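Local coordinates for bacteriocin immunity protein (Pseudomonas aeruginosa, PDB 4UHP), which binds the DNase domain of pyocin AP41 in an ultra-high-affinity complex and so probably protects the producing cell from its own toxin, at residues E12-F23 and E66-K76. Numbering follows the deposited sequence.
Sequences ESEFLEIIEEFF and ETPEGIVKEVK
Val72 turns CG1 anti to its own nitrogen (chi1 171°), which leaves CG2 beside that nitrogen, and the two methyls divide the opposing helix between them: CG1 meets Glu12 and CG2 meets Leu16 and Ile19. The side chain is a knob in the hole formed by Glu12, Phe15, Leu16 and Ile19, joining the first and last helices of the four-helix fold of colicin and pyocin immunity proteins. Helices 12-19 and 68-76 run at 125° to each other, their axes 9.3 Å apart at closest approach. Leu16 sends CD1 to Pro68 CB (3.6 Å) and to Val72 CG2, while its other methyl lies against the carboxylate end of Glu69, whose bent chain folds back toward the contact. Deeper in, Ile19 CG2 packs on Ile71 CD1 at 3.6 Å; Phe45 of helix 31-49 touches Ile19, and Val57 and Ile58 of helix 56-59 touch Ile71, extending this apolar layer into the core. Phe15 brings the edge of its ring to Val72 CG2. At one end, Glu12, extended beyond CG, crosses Lys76 at about a right angle; Lys76 bends at its third torsion, and its NZ stands 3.4 Å from both Glu12 OE1 and OE2, a salt bridge with two weak hydrogen bonds. At the other end, Thr67 caps helix 68-76, its OG1 accepting a weak bond from Gly70 N, and Pro68 opens the helix as a ring wedged among Leu16, Glu20 and Phe23. Pro68 CD makes a CH-pi contact over one face of the Phe23 ring, 3.8 Å from the centroid and 15° off the normal. An apolar side chain of the other protein also packs on Phe23, whose ring edge meets Ile71 CD1 and places CZ 3.1 Å from Glu66 O.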
# COMPACT_ATOMS: atom_id res chain seq x y z
N GLU D 12 21.01 13.56 -7.82
CA GLU D 12 19.92 12.85 -8.48
C GLU D 12 20.14 11.33 -8.41
O GLU D 12 19.19 10.57 -8.21
CB GLU D 12 19.79 13.30 -9.93
CG GLU D 12 18.64 12.65 -10.68
CD GLU D 12 18.40 13.27 -12.04
OE1 GLU D 12 18.92 14.38 -12.29
OE2 GLU D 12 17.69 12.65 -12.87
N SER D 13 21.39 10.91 -8.56
CA SER D 13 21.72 9.49 -8.48
C SER D 13 21.48 8.92 -7.08
O SER D 13 21.01 7.79 -6.94
CB SER D 13 23.17 9.26 -8.91
OG SER D 13 23.50 7.88 -8.82
N GLU D 14 21.81 9.70 -6.06
CA GLU D 14 21.63 9.27 -4.68
C GLU D 14 20.15 9.13 -4.31
O GLU D 14 19.77 8.23 -3.57
CB GLU D 14 22.30 10.24 -3.71
CG GLU D 14 23.81 10.13 -3.66
CD GLU D 14 24.43 11.22 -2.81
OE1 GLU D 14 23.72 12.21 -2.50
OE2 GLU D 14 25.62 11.10 -2.46
N PHE D 15 19.34 10.04 -4.83
CA PHE D 15 17.91 10.03 -4.56
C PHE D 15 17.24 8.89 -5.32
O PHE D 15 16.33 8.23 -4.80
CB PHE D 15 17.28 11.37 -4.93
CG PHE D 15 15.88 11.54 -4.44
CD1 PHE D 15 15.63 11.80 -3.10
CD2 PHE D 15 14.81 11.47 -5.31
CE1 PHE D 15 14.34 11.97 -2.64
CE2 PHE D 15 13.51 11.63 -4.86
CZ PHE D 15 13.28 11.89 -3.53
N LEU D 16 17.70 8.65 -6.54
CA LEU D 16 17.23 7.53 -7.35
C LEU D 16 17.46 6.21 -6.63
O LEU D 16 16.65 5.29 -6.72
CB LEU D 16 17.94 7.52 -8.71
CG LEU D 16 17.59 6.37 -9.66
CD1 LEU D 16 16.13 6.46 -10.09
CD2 LEU D 16 18.51 6.38 -10.87
N GLU D 17 18.57 6.14 -5.90
CA GLU D 17 18.92 4.97 -5.10
C GLU D 17 17.83 4.62 -4.08
O GLU D 17 17.51 3.45 -3.88
CB GLU D 17 20.26 5.20 -4.39
CG GLU D 17 20.67 4.12 -3.43
CD GLU D 17 22.11 4.26 -2.97
OE1 GLU D 17 22.73 5.30 -3.28
OE2 GLU D 17 22.62 3.33 -2.31
N ILE D 18 17.27 5.65 -3.46
CA ILE D 18 16.19 5.47 -2.49
C ILE D 18 14.90 5.04 -3.19
O ILE D 18 14.20 4.14 -2.71
CB ILE D 18 15.92 6.77 -1.70
CG1 ILE D 18 17.15 7.16 -0.88
CG2 ILE D 18 14.71 6.61 -0.80
CD1 ILE D 18 16.94 8.41 -0.06
N ILE D 19 14.60 5.67 -4.32
CA ILE D 19 13.38 5.38 -5.05
C ILE D 19 13.35 3.93 -5.56
O ILE D 19 12.30 3.29 -5.56
CB ILE D 19 13.19 6.34 -6.24
CG1 ILE D 19 13.24 7.79 -5.75
CG2 ILE D 19 11.88 6.08 -6.94
CD1 ILE D 19 12.22 8.09 -4.66
N GLU D 20 14.50 3.43 -5.97
CA GLU D 20 14.61 2.06 -6.46
C GLU D 20 14.18 1.04 -5.41
O GLU D 20 13.76 -0.07 -5.74
CB GLU D 20 16.04 1.77 -6.92
CG GLU D 20 16.42 2.45 -8.23
CD GLU D 20 17.89 2.33 -8.55
OE1 GLU D 20 18.68 2.01 -7.64
OE2 GLU D 20 18.26 2.56 -9.73
N GLU D 21 14.27 1.43 -4.14
CA GLU D 21 13.93 0.54 -3.04
C GLU D 21 12.41 0.30 -2.98
O GLU D 21 11.95 -0.62 -2.30
CB GLU D 21 14.45 1.11 -1.72
CG GLU D 21 14.59 0.09 -0.60
CD GLU D 21 15.66 0.47 0.42
OE1 GLU D 21 16.49 1.36 0.12
OE2 GLU D 21 15.67 -0.12 1.52
N PHE D 22 11.65 1.12 -3.69
CA PHE D 22 10.21 0.94 -3.78
C PHE D 22 9.83 -0.05 -4.88
O PHE D 22 8.65 -0.25 -5.17
CB PHE D 22 9.51 2.28 -4.03
CG PHE D 22 9.61 3.24 -2.88
CD1 PHE D 22 8.68 3.21 -1.86
CD2 PHE D 22 10.64 4.16 -2.81
CE1 PHE D 22 8.77 4.09 -0.80
CE2 PHE D 22 10.74 5.03 -1.75
CZ PHE D 22 9.80 5.00 -0.74
N PHE D 23 10.83 -0.69 -5.47
CA PHE D 23 10.60 -1.64 -6.56
C PHE D 23 11.36 -2.94 -6.34
O PHE D 23 11.04 -3.96 -6.94
CB PHE D 23 11.01 -1.02 -7.90
CG PHE D 23 10.17 0.15 -8.31
CD1 PHE D 23 10.47 1.43 -7.85
CD2 PHE D 23 9.09 -0.01 -9.15
CE1 PHE D 23 9.70 2.52 -8.22
CE2 PHE D 23 8.32 1.07 -9.53
CZ PHE D 23 8.62 2.34 -9.06
N GLU D 66 6.09 5.71 -14.17
CA GLU D 66 5.90 4.62 -13.21
C GLU D 66 7.21 4.06 -12.67
O GLU D 66 7.23 3.42 -11.62
CB GLU D 66 5.10 3.48 -13.84
CG GLU D 66 3.71 3.87 -14.30
CD GLU D 66 3.66 4.32 -15.75
OE1 GLU D 66 4.74 4.57 -16.33
OE2 GLU D 66 2.55 4.41 -16.30
N THR D 67 8.29 4.28 -13.40
CA THR D 67 9.59 3.72 -13.05
C THR D 67 10.34 4.66 -12.11
O THR D 67 9.98 5.83 -11.99
CB THR D 67 10.44 3.47 -14.31
OG1 THR D 67 10.82 4.73 -14.89
CG2 THR D 67 9.66 2.66 -15.33
N PRO D 68 11.38 4.15 -11.42
CA PRO D 68 12.20 5.00 -10.55
C PRO D 68 12.67 6.28 -11.24
O PRO D 68 12.62 7.34 -10.63
CB PRO D 68 13.39 4.10 -10.20
CG PRO D 68 12.81 2.72 -10.22
CD PRO D 68 11.75 2.72 -11.30
N GLU D 69 13.10 6.16 -12.49
CA GLU D 69 13.54 7.31 -13.28
C GLU D 69 12.41 8.32 -13.48
O GLU D 69 12.63 9.53 -13.41
CB GLU D 69 14.07 6.86 -14.64
CG GLU D 69 15.33 6.00 -14.57
CD GLU D 69 16.59 6.82 -14.40
OE1 GLU D 69 16.49 8.06 -14.25
OE2 GLU D 69 17.69 6.23 -14.43
N GLY D 70 11.20 7.82 -13.72
CA GLY D 70 10.04 8.67 -13.91
C GLY D 70 9.64 9.41 -12.64
O GLY D 70 9.28 10.58 -12.68
N ILE D 71 9.72 8.71 -11.51
CA ILE D 71 9.43 9.30 -10.21
C ILE D 71 10.39 10.46 -9.91
O ILE D 71 9.97 11.54 -9.50
CB ILE D 71 9.53 8.26 -9.08
CG1 ILE D 71 8.48 7.16 -9.29
CG2 ILE D 71 9.36 8.92 -7.73
CD1 ILE D 71 8.57 6.02 -8.32
N VAL D 72 11.68 10.21 -10.12
CA VAL D 72 12.69 11.25 -9.92
C VAL D 72 12.43 12.43 -10.85
O VAL D 72 12.52 13.59 -10.43
CB VAL D 72 14.11 10.70 -10.16
CG1 VAL D 72 15.13 11.83 -10.18
CG2 VAL D 72 14.47 9.67 -9.09
N LYS D 73 12.09 12.15 -12.10
CA LYS D 73 11.84 13.19 -13.08
C LYS D 73 10.60 14.02 -12.73
O LYS D 73 10.58 15.24 -12.91
CB LYS D 73 11.70 12.59 -14.48
CG LYS D 73 11.49 13.61 -15.58
CD LYS D 73 11.45 12.94 -16.94
CE LYS D 73 11.02 13.90 -18.04
NZ LYS D 73 11.97 15.03 -18.21
N GLU D 74 9.57 13.36 -12.20
CA GLU D 74 8.38 14.08 -11.75
C GLU D 74 8.72 15.01 -10.59
O GLU D 74 8.25 16.15 -10.55
CB GLU D 74 7.27 13.10 -11.33
CG GLU D 74 6.11 13.75 -10.58
CD GLU D 74 5.44 14.87 -11.38
OE1 GLU D 74 5.43 14.80 -12.62
OE2 GLU D 74 4.93 15.82 -10.74
N VAL D 75 9.53 14.52 -9.66
CA VAL D 75 9.98 15.34 -8.53
C VAL D 75 10.78 16.54 -9.04
O VAL D 75 10.50 17.69 -8.67
CB VAL D 75 10.82 14.53 -7.53
CG1 VAL D 75 11.55 15.45 -6.56
CG2 VAL D 75 9.95 13.54 -6.77
N LYS D 76 11.77 16.27 -9.89
CA LYS D 76 12.62 17.31 -10.44
C LYS D 76 11.81 18.38 -11.17
O LYS D 76 11.98 19.58 -10.92
CB LYS D 76 13.66 16.70 -11.38
CG LYS D 76 14.67 17.68 -11.93
CD LYS D 76 15.84 16.97 -12.59
CE LYS D 76 15.39 16.11 -13.75
NZ LYS D 76 16.53 15.41 -14.40